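Side-chain contacts in Cas13d (uncultured Ruminococcus sp, PDB 6IV9), which binds a CRISPR RNA and, through its two HEPN domains, matures that guide and cleaves target RNA: residues R820-C825 / Y854-C859; E808-N813 / F889-N894; T582-A587 / L606-K611. The protein carries 2 engineered substitutions. One frame throughout, in Å; residues are numbered along the deposited sequence.

Interaction 1 of 3, residues R820-C825 / Y854-C859. Engineered in segment 820-825: Ala823 (natural residue Arg).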
# COMPACT_ATOMS: atom_id res chain seq x y z
N ARG A 820 -12.07 -20.81 12.94
CA ARG A 820 -10.68 -21.24 12.66
C ARG A 820 -10.49 -21.35 11.14
O ARG A 820 -9.45 -20.95 10.67
CB ARG A 820 -10.34 -22.55 13.36
CG ARG A 820 -8.93 -23.03 13.09
CD ARG A 820 -8.31 -23.87 14.18
NE ARG A 820 -9.17 -24.99 14.52
CZ ARG A 820 -10.04 -25.00 15.52
NH1 ARG A 820 -9.85 -24.26 16.59
NH2 ARG A 820 -11.10 -25.78 15.45
N LYS A 821 -11.46 -21.90 10.43
CA LYS A 821 -11.36 -22.03 8.96
C LYS A 821 -11.29 -20.64 8.33
O LYS A 821 -10.53 -20.46 7.41
CB LYS A 821 -12.53 -22.82 8.38
CG LYS A 821 -12.55 -24.28 8.78
CD LYS A 821 -13.44 -25.14 7.91
CE LYS A 821 -13.29 -26.62 8.20
NZ LYS A 821 -14.06 -27.44 7.24
N TYR A 822 -12.10 -19.72 8.83
CA TYR A 822 -12.14 -18.33 8.31
C TYR A 822 -10.76 -17.69 8.48
O TYR A 822 -10.24 -17.15 7.55
CB TYR A 822 -13.14 -17.56 9.15
CG TYR A 822 -13.59 -16.22 8.66
CD1 TYR A 822 -13.82 -15.96 7.33
CD2 TYR A 822 -13.84 -15.21 9.56
CE1 TYR A 822 -14.26 -14.72 6.91
CE2 TYR A 822 -14.29 -13.96 9.17
CZ TYR A 822 -14.51 -13.72 7.83
OH TYR A 822 -14.95 -12.50 7.45
N ALA A 823 -10.17 -17.83 9.66
CA ALA A 823 -8.85 -17.23 9.92
C ALA A 823 -7.82 -17.82 8.96
O ALA A 823 -7.01 -17.08 8.47
CB ALA A 823 -8.46 -17.47 11.35
N ASN A 824 -7.87 -19.13 8.74
CA ASN A 824 -6.92 -19.80 7.82
C ASN A 824 -7.14 -19.30 6.39
O ASN A 824 -6.18 -19.05 5.71
CB ASN A 824 -7.03 -21.31 7.93
CG ASN A 824 -6.55 -21.83 9.27
OD1 ASN A 824 -5.78 -21.18 9.95
ND2 ASN A 824 -7.00 -23.01 9.65
N CYS A 825 -8.38 -19.19 5.96
CA CYS A 825 -8.69 -18.74 4.59
C CYS A 825 -8.20 -17.30 4.41
O CYS A 825 -7.71 -17.00 3.36
CB CYS A 825 -10.18 -18.81 4.33
SG CYS A 825 -10.82 -20.49 4.15
N TYR A 854 -19.17 -14.51 -0.82
CA TYR A 854 -19.77 -15.74 -1.39
C TYR A 854 -18.69 -16.81 -1.54
O TYR A 854 -18.87 -17.91 -1.11
CB TYR A 854 -20.45 -15.46 -2.72
CG TYR A 854 -20.95 -16.75 -3.33
CD1 TYR A 854 -22.12 -17.33 -2.88
CD2 TYR A 854 -20.22 -17.42 -4.29
CE1 TYR A 854 -22.56 -18.53 -3.39
CE2 TYR A 854 -20.64 -18.63 -4.81
CZ TYR A 854 -21.82 -19.18 -4.35
OH TYR A 854 -22.24 -20.37 -4.84
N VAL A 855 -17.56 -16.46 -2.13
CA VAL A 855 -16.46 -17.43 -2.33
C VAL A 855 -15.97 -17.91 -0.97
O VAL A 855 -15.77 -19.08 -0.79
CB VAL A 855 -15.31 -16.83 -3.16
CG1 VAL A 855 -14.13 -17.76 -3.26
CG2 VAL A 855 -15.78 -16.39 -4.53
N MET A 856 -15.84 -17.00 -0.02
CA MET A 856 -15.34 -17.39 1.32
C MET A 856 -16.31 -18.39 1.96
O MET A 856 -15.85 -19.35 2.49
CB MET A 856 -15.24 -16.17 2.23
CG MET A 856 -14.80 -16.51 3.63
SD MET A 856 -13.12 -17.10 3.77
CE MET A 856 -12.23 -15.56 3.61
N GLN A 857 -17.60 -18.13 1.88
CA GLN A 857 -18.62 -19.03 2.48
C GLN A 857 -18.58 -20.40 1.80
O GLN A 857 -18.72 -21.38 2.47
CB GLN A 857 -19.98 -18.33 2.50
CG GLN A 857 -20.00 -17.17 3.48
CD GLN A 857 -21.25 -16.33 3.47
OE1 GLN A 857 -22.26 -16.69 2.89
NE2 GLN A 857 -21.17 -15.19 4.13
N ARG A 858 -18.40 -20.43 0.49
CA ARG A 858 -18.30 -21.72 -0.22
C ARG A 858 -17.06 -22.47 0.27
O ARG A 858 -17.13 -23.65 0.45
CB ARG A 858 -18.27 -21.50 -1.73
CG ARG A 858 -19.60 -21.06 -2.30
CD ARG A 858 -20.68 -22.12 -2.19
NE ARG A 858 -20.24 -23.39 -2.72
CZ ARG A 858 -20.34 -23.75 -3.98
NH1 ARG A 858 -20.88 -22.94 -4.87
NH2 ARG A 858 -19.91 -24.93 -4.36
N CYS A 859 -15.94 -21.77 0.45
CA CYS A 859 -14.70 -22.41 0.93
C CYS A 859 -14.91 -22.93 2.35
O CYS A 859 -14.42 -23.99 2.66
CB CYS A 859 -13.54 -21.43 0.96
SG CYS A 859 -12.98 -20.85 -0.66
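Met856 sends CG out anti to its backbone N (chi1 177°), and the chain then bends at each of its next two torsions, which brings SD and CE into the angle between Tyr822 and Cys825 on the facing helix. The CG of Tyr822 also lies opposite its backbone N (chi1 -167°), which turns the ring edge to the thioether, the two side chains crossing at about a right angle. Met856 CG lies 3.8 Å from Tyr822 CE1, and Met856 SD is level with the ring plane, 5.0 Å from the centroid of the Tyr822 ring. This is a Met-aromatic contact of the in-plane kind, in which an electron-rich sulfur faces weakly positive ring hydrogens. Segments 820-825 and 854-859, on helices 816-827 and 848-861, cross at 125° with their axes 10.5 Å apart. The natural sequence has an arginine where the engineered Ala823 stands; followed by Asn824 it would fit the RNxxxH signature of a HEPN nuclease domain, so helix 816-827 probably carries that motif. Ala823 points away from helix 848-861, while Tyr822 and Cys825 meet it. Cys825 suits its place because it is small: its CB comes to 3.4 Å from Met856 SD. Cutting Met856 back to an alanine removes CG, SD and CE, and is likely to leave the Tyr822 edge and Cys825 CB without their shared partner and a gap between the helices. Further along, Cys825 SG rests 4.3 Å from Cys859 CB without forming a disulfide. The Tyr822 hydroxyl reaches past all this to hydrogen-bond with Asn894.

Interaction 2 of 3, residues E808-N813 / F889-N894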
# COMPACT_ATOMS: atom_id res chain seq x y z
N GLU A 808 -23.39 -10.82 20.82
CA GLU A 808 -23.62 -12.08 21.56
C GLU A 808 -24.39 -13.05 20.66
O GLU A 808 -24.07 -14.21 20.63
CB GLU A 808 -24.32 -11.79 22.87
CG GLU A 808 -23.41 -11.20 23.93
CD GLU A 808 -24.12 -10.80 25.21
OE1 GLU A 808 -25.33 -10.97 25.29
OE2 GLU A 808 -23.46 -10.32 26.11
N VAL A 809 -25.38 -12.54 19.93
CA VAL A 809 -26.16 -13.41 19.01
C VAL A 809 -25.25 -13.96 17.91
O VAL A 809 -25.36 -15.12 17.59
CB VAL A 809 -27.34 -12.64 18.43
CG1 VAL A 809 -27.99 -13.42 17.31
CG2 VAL A 809 -28.34 -12.31 19.51
N ASP A 810 -24.40 -13.11 17.36
CA ASP A 810 -23.46 -13.51 16.28
C ASP A 810 -22.48 -14.56 16.81
O ASP A 810 -22.25 -15.50 16.11
CB ASP A 810 -22.83 -12.27 15.65
CG ASP A 810 -23.86 -11.36 15.00
OD1 ASP A 810 -24.83 -11.89 14.45
OD2 ASP A 810 -23.70 -10.15 15.06
N ILE A 811 -21.99 -14.42 18.03
CA ILE A 811 -21.04 -15.42 18.59
C ILE A 811 -21.71 -16.80 18.65
O ILE A 811 -21.07 -17.78 18.34
CB ILE A 811 -20.56 -14.99 19.99
CG1 ILE A 811 -19.62 -13.79 19.94
CG2 ILE A 811 -19.91 -16.14 20.70
CD1 ILE A 811 -19.42 -13.15 21.27
N ASN A 812 -22.96 -16.82 19.08
CA ASN A 812 -23.76 -18.06 19.25
C ASN A 812 -24.06 -18.71 17.90
O ASN A 812 -24.23 -19.92 17.86
CB ASN A 812 -24.90 -17.83 20.23
CG ASN A 812 -24.34 -17.64 21.61
OD1 ASN A 812 -23.53 -18.43 22.07
ND2 ASN A 812 -24.73 -16.57 22.27
N ASN A 813 -24.19 -17.90 16.86
CA ASN A 813 -24.42 -18.36 15.47
C ASN A 813 -23.17 -19.04 14.92
O ASN A 813 -23.28 -19.79 13.96
CB ASN A 813 -24.90 -17.21 14.59
CG ASN A 813 -26.37 -16.95 14.82
OD1 ASN A 813 -27.05 -17.79 15.37
ND2 ASN A 813 -26.85 -15.79 14.44
N PHE A 889 -24.28 -15.05 8.07
CA PHE A 889 -23.06 -15.89 8.08
C PHE A 889 -21.82 -15.01 8.20
O PHE A 889 -20.90 -15.38 8.86
CB PHE A 889 -23.09 -16.80 6.85
CG PHE A 889 -22.20 -18.00 6.88
CD1 PHE A 889 -21.46 -18.32 7.99
CD2 PHE A 889 -22.08 -18.81 5.76
CE1 PHE A 889 -20.63 -19.43 7.99
CE2 PHE A 889 -21.25 -19.91 5.77
CZ PHE A 889 -20.52 -20.21 6.88
N VAL A 890 -21.84 -13.86 7.54
CA VAL A 890 -20.70 -12.90 7.63
C VAL A 890 -20.59 -12.44 9.09
O VAL A 890 -19.53 -12.47 9.62
CB VAL A 890 -20.92 -11.70 6.70
CG1 VAL A 890 -19.86 -10.64 6.90
CG2 VAL A 890 -20.99 -12.10 5.24
N LYS A 891 -21.71 -12.08 9.70
CA LYS A 891 -21.71 -11.59 11.10
C LYS A 891 -21.21 -12.69 12.04
O LYS A 891 -20.46 -12.38 12.93
CB LYS A 891 -23.09 -11.08 11.47
CG LYS A 891 -23.63 -10.02 10.54
CD LYS A 891 -24.67 -9.14 11.15
CE LYS A 891 -26.01 -9.82 11.32
NZ LYS A 891 -26.93 -9.03 12.17
N ALA A 892 -21.64 -13.92 11.84
CA ALA A 892 -21.19 -15.04 12.70
C ALA A 892 -19.69 -15.24 12.53
O ALA A 892 -18.99 -15.35 13.51
CB ALA A 892 -21.94 -16.27 12.30
N LEU A 893 -19.22 -15.24 11.29
CA LEU A 893 -17.78 -15.45 11.00
C LEU A 893 -16.94 -14.31 11.59
O LEU A 893 -15.85 -14.58 12.00
CB LEU A 893 -17.60 -15.58 9.49
CG LEU A 893 -18.08 -16.90 8.91
CD1 LEU A 893 -18.04 -16.87 7.40
CD2 LEU A 893 -17.28 -18.06 9.46
N ASN A 894 -17.47 -13.10 11.61
CA ASN A 894 -16.77 -11.88 12.09
C ASN A 894 -16.94 -11.69 13.59
O ASN A 894 -16.34 -10.80 14.12
CB ASN A 894 -17.31 -10.64 11.38
CG ASN A 894 -16.79 -10.48 9.97
OD1 ASN A 894 -15.81 -11.09 9.61
ND2 ASN A 894 -17.42 -9.62 9.21
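A nearly perpendicular crossing of two helices, 801-813 and 887-893, in what is probably the C-terminal HEPN domain, brings Asp810 and Asn813 against Lys891 and Ala892 close to the C-terminal ends of both. The short segments cross at -91° with their axes 7.8 Å apart, a close approach that rests on the smallest side chain present. Ala892 has nothing beyond CB to hold the backbones apart, so Asp810 CA and Ala892 CA come within 4.5 Å of each other. At this point the carbonyl oxygen of Asp810 receives a CA-H...O contact from Ala892 CA, 3.6 Å away, while Ala892 CB touches Asn813 CB at 3.9 Å. Asn813 contributes its aliphatic root to this packing; its amide oxygen is turned to another partner, the ammonium of Lys874.

Asp810 lays its carboxylate alongside the base of Lys891: OD1 of Asp810 is 3.5 Å from Lys891 CB. The lysine chain runs obliquely past the acid and bends at its third torsion (chi3 -74°), a turn that keeps its far end near the carboxylate instead of carrying it straight outward. Asp810 OD1 and Lys891 NZ nevertheless stay 4.2 Å apart, beyond a salt bridge. Phe904 of helix 901-908 packs on Asp810 as well, and Ser908 of the same helix touches Lys891, so a third helix borders the crossing.

No hydrogen bond joins the two segments. Cohesion therefore depends on close backbone packing and on the match of a buried acid with a nearby lysine. The positive charge of Lys891 is likely to offset part of the negative charge of Asp810 and favour its ionised form, but at this separation the attraction would bias the two groups toward each other without fixing either one's orientation.

Interaction 3 of 3, residues T582-A587 / L606-K611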
# COMPACT_ATOMS: atom_id res chain seq x y z
N THR A 582 9.19 -20.26 -18.71
CA THR A 582 8.05 -20.29 -17.77
C THR A 582 7.17 -19.06 -18.00
O THR A 582 5.98 -19.18 -17.94
CB THR A 582 8.53 -20.31 -16.32
OG1 THR A 582 9.14 -21.57 -16.09
CG2 THR A 582 7.40 -20.14 -15.34
N MET A 583 7.79 -17.92 -18.20
CA MET A 583 7.03 -16.67 -18.43
C MET A 583 6.24 -16.75 -19.74
O MET A 583 5.12 -16.30 -19.77
CB MET A 583 7.98 -15.48 -18.44
CG MET A 583 8.63 -15.30 -17.10
SD MET A 583 9.93 -14.11 -17.15
CE MET A 583 10.47 -14.23 -15.45
N PHE A 584 6.85 -17.31 -20.78
CA PHE A 584 6.15 -17.44 -22.07
C PHE A 584 4.96 -18.37 -21.90
O PHE A 584 3.92 -18.11 -22.43
CB PHE A 584 7.11 -17.88 -23.17
CG PHE A 584 8.03 -16.78 -23.61
CD1 PHE A 584 7.54 -15.67 -24.25
CD2 PHE A 584 9.38 -16.84 -23.34
CE1 PHE A 584 8.38 -14.64 -24.62
CE2 PHE A 584 10.22 -15.82 -23.72
CZ PHE A 584 9.72 -14.72 -24.37
N ARG A 585 5.14 -19.44 -21.14
CA ARG A 585 3.99 -20.34 -20.90
C ARG A 585 2.91 -19.57 -20.13
O ARG A 585 1.77 -19.72 -20.47
CB ARG A 585 4.41 -21.60 -20.13
CG ARG A 585 3.23 -22.42 -19.67
CD ARG A 585 3.59 -23.70 -18.95
NE ARG A 585 4.18 -24.69 -19.84
CZ ARG A 585 3.48 -25.53 -20.58
NH1 ARG A 585 2.17 -25.55 -20.52
NH2 ARG A 585 4.11 -26.35 -21.38
N ASP A 586 3.31 -18.77 -19.15
CA ASP A 586 2.32 -17.99 -18.37
C ASP A 586 1.57 -17.05 -19.32
O ASP A 586 0.38 -17.00 -19.24
CB ASP A 586 3.00 -17.19 -17.25
CG ASP A 586 3.45 -18.02 -16.06
OD1 ASP A 586 2.96 -19.13 -15.90
OD2 ASP A 586 4.29 -17.54 -15.32
N ALA A 587 2.29 -16.36 -20.20
CA ALA A 587 1.65 -15.41 -21.13
C ALA A 587 0.71 -16.10 -22.11
O ALA A 587 -0.41 -15.67 -22.24
CB ALA A 587 2.70 -14.61 -21.84
N LEU A 606 7.46 -19.77 -30.62
CA LEU A 606 8.12 -18.46 -30.44
C LEU A 606 9.58 -18.48 -30.91
O LEU A 606 10.22 -17.47 -30.72
CB LEU A 606 8.03 -18.06 -28.97
CG LEU A 606 6.63 -18.05 -28.38
CD1 LEU A 606 6.67 -17.74 -26.90
CD2 LEU A 606 5.76 -17.06 -29.11
N LYS A 607 10.07 -19.62 -31.41
CA LYS A 607 11.47 -19.75 -31.88
C LYS A 607 12.45 -19.38 -30.77
O LYS A 607 13.44 -18.76 -31.05
CB LYS A 607 11.68 -18.84 -33.09
CG LYS A 607 10.79 -19.18 -34.26
CD LYS A 607 11.21 -18.49 -35.50
CE LYS A 607 10.06 -18.24 -36.45
NZ LYS A 607 9.38 -19.50 -36.80
N LEU A 608 12.19 -19.82 -29.56
CA LEU A 608 13.02 -19.40 -28.41
C LEU A 608 14.48 -19.86 -28.55
O LEU A 608 15.34 -19.11 -28.12
CB LEU A 608 12.39 -19.96 -27.14
CG LEU A 608 11.04 -19.35 -26.77
CD1 LEU A 608 10.64 -19.75 -25.36
CD2 LEU A 608 11.07 -17.85 -26.93
N LYS A 609 14.71 -21.04 -29.11
CA LYS A 609 16.09 -21.57 -29.14
C LYS A 609 16.73 -21.36 -30.50
O LYS A 609 17.84 -21.87 -30.71
CB LYS A 609 16.06 -23.04 -28.73
CG LYS A 609 16.05 -23.23 -27.22
CD LYS A 609 15.41 -24.50 -26.76
CE LYS A 609 15.73 -24.79 -25.31
NZ LYS A 609 15.10 -26.05 -24.86
N GLU A 610 16.05 -20.63 -31.37
CA GLU A 610 16.50 -20.41 -32.76
C GLU A 610 17.20 -19.06 -32.84
O GLU A 610 16.74 -18.11 -32.23
CB GLU A 610 15.30 -20.50 -33.71
CG GLU A 610 15.68 -20.85 -35.12
CD GLU A 610 14.55 -20.81 -36.14
OE1 GLU A 610 14.75 -20.19 -37.19
OE2 GLU A 610 13.49 -21.40 -35.88
N LYS A 611 18.30 -19.03 -33.58
CA LYS A 611 19.10 -17.80 -33.77
C LYS A 611 18.86 -17.32 -35.19
O LYS A 611 18.72 -18.16 -36.07
CB LYS A 611 20.58 -18.09 -33.53
CG LYS A 611 20.95 -18.35 -32.08
CD LYS A 611 22.35 -18.89 -31.93
CE LYS A 611 22.71 -19.28 -30.51
NZ LYS A 611 24.16 -19.56 -30.37
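Phe584 reaches from helix 581-591 to two leucines, Leu606 and Leu608, one residue apart where the next helix gives way to a loop. With CG anti to the carbonyl carbon (chi1 -74°), its benzyl group leaves the helix in the direction of that loop. The tightest touch is at the root of the ring, where Leu606 CD1 lies 3.5 Å from Phe584 CD1; the same methyl is 3.8 Å from Phe584 CB. Leu608 comes over the face of the ring. Its CD2 stands 4.2 Å from the centroid of the Phe584 ring and 24° off the normal, a CH-pi contact displaced toward the rim, while Leu608 CD1 meets Phe584 CD2 at 3.8 Å. Leucine fits both places because a forked end can press a methyl against an aromatic surface without needing a polar partner.

Between the leucines, Lys607 ends helix 599-606 with a Schellman motif, and its positive phi redirects the chain so that Leu608 also faces Phe584. A type I beta turn from Lys607 then carries the chain on to Glu610. Beyond Leu608 the packing gives out: Lys609, Glu610 and Lys611 are exposed and charged, as befits a loop surface, and Lys611 is poorly ordered. The hydrophobic grip is thus confined to the start of the loop.

Phe584 also touches Ile602 of helix 599-606 and Arg619, Thr623 and Ile627 of helix 617-627, so its ring sits at the junction where helix 581-591 meets the two helices that follow it.

Overall arrangement
Interaction 3 comes first along the chain, joining helix 581-591 to the loop after helix 599-606, and lies apart from the others: its centre is about 38 Å from that of interaction 1 and about 51 Å from that of interaction 2. Those two are neighbours, with centres about 14 Å apart. Helices 801-813 and 816-827 follow each other directly, and the 820-825 / 854-859 pair falls within the chain span bounded by interaction 2. They touch where Tyr822 meets Asn894 and where Gln857 packs on Phe889 and Val890, so that they form one packed cluster of helices, probably in the C-terminal HEPN domain. Interaction 3 belongs to a separate helical region.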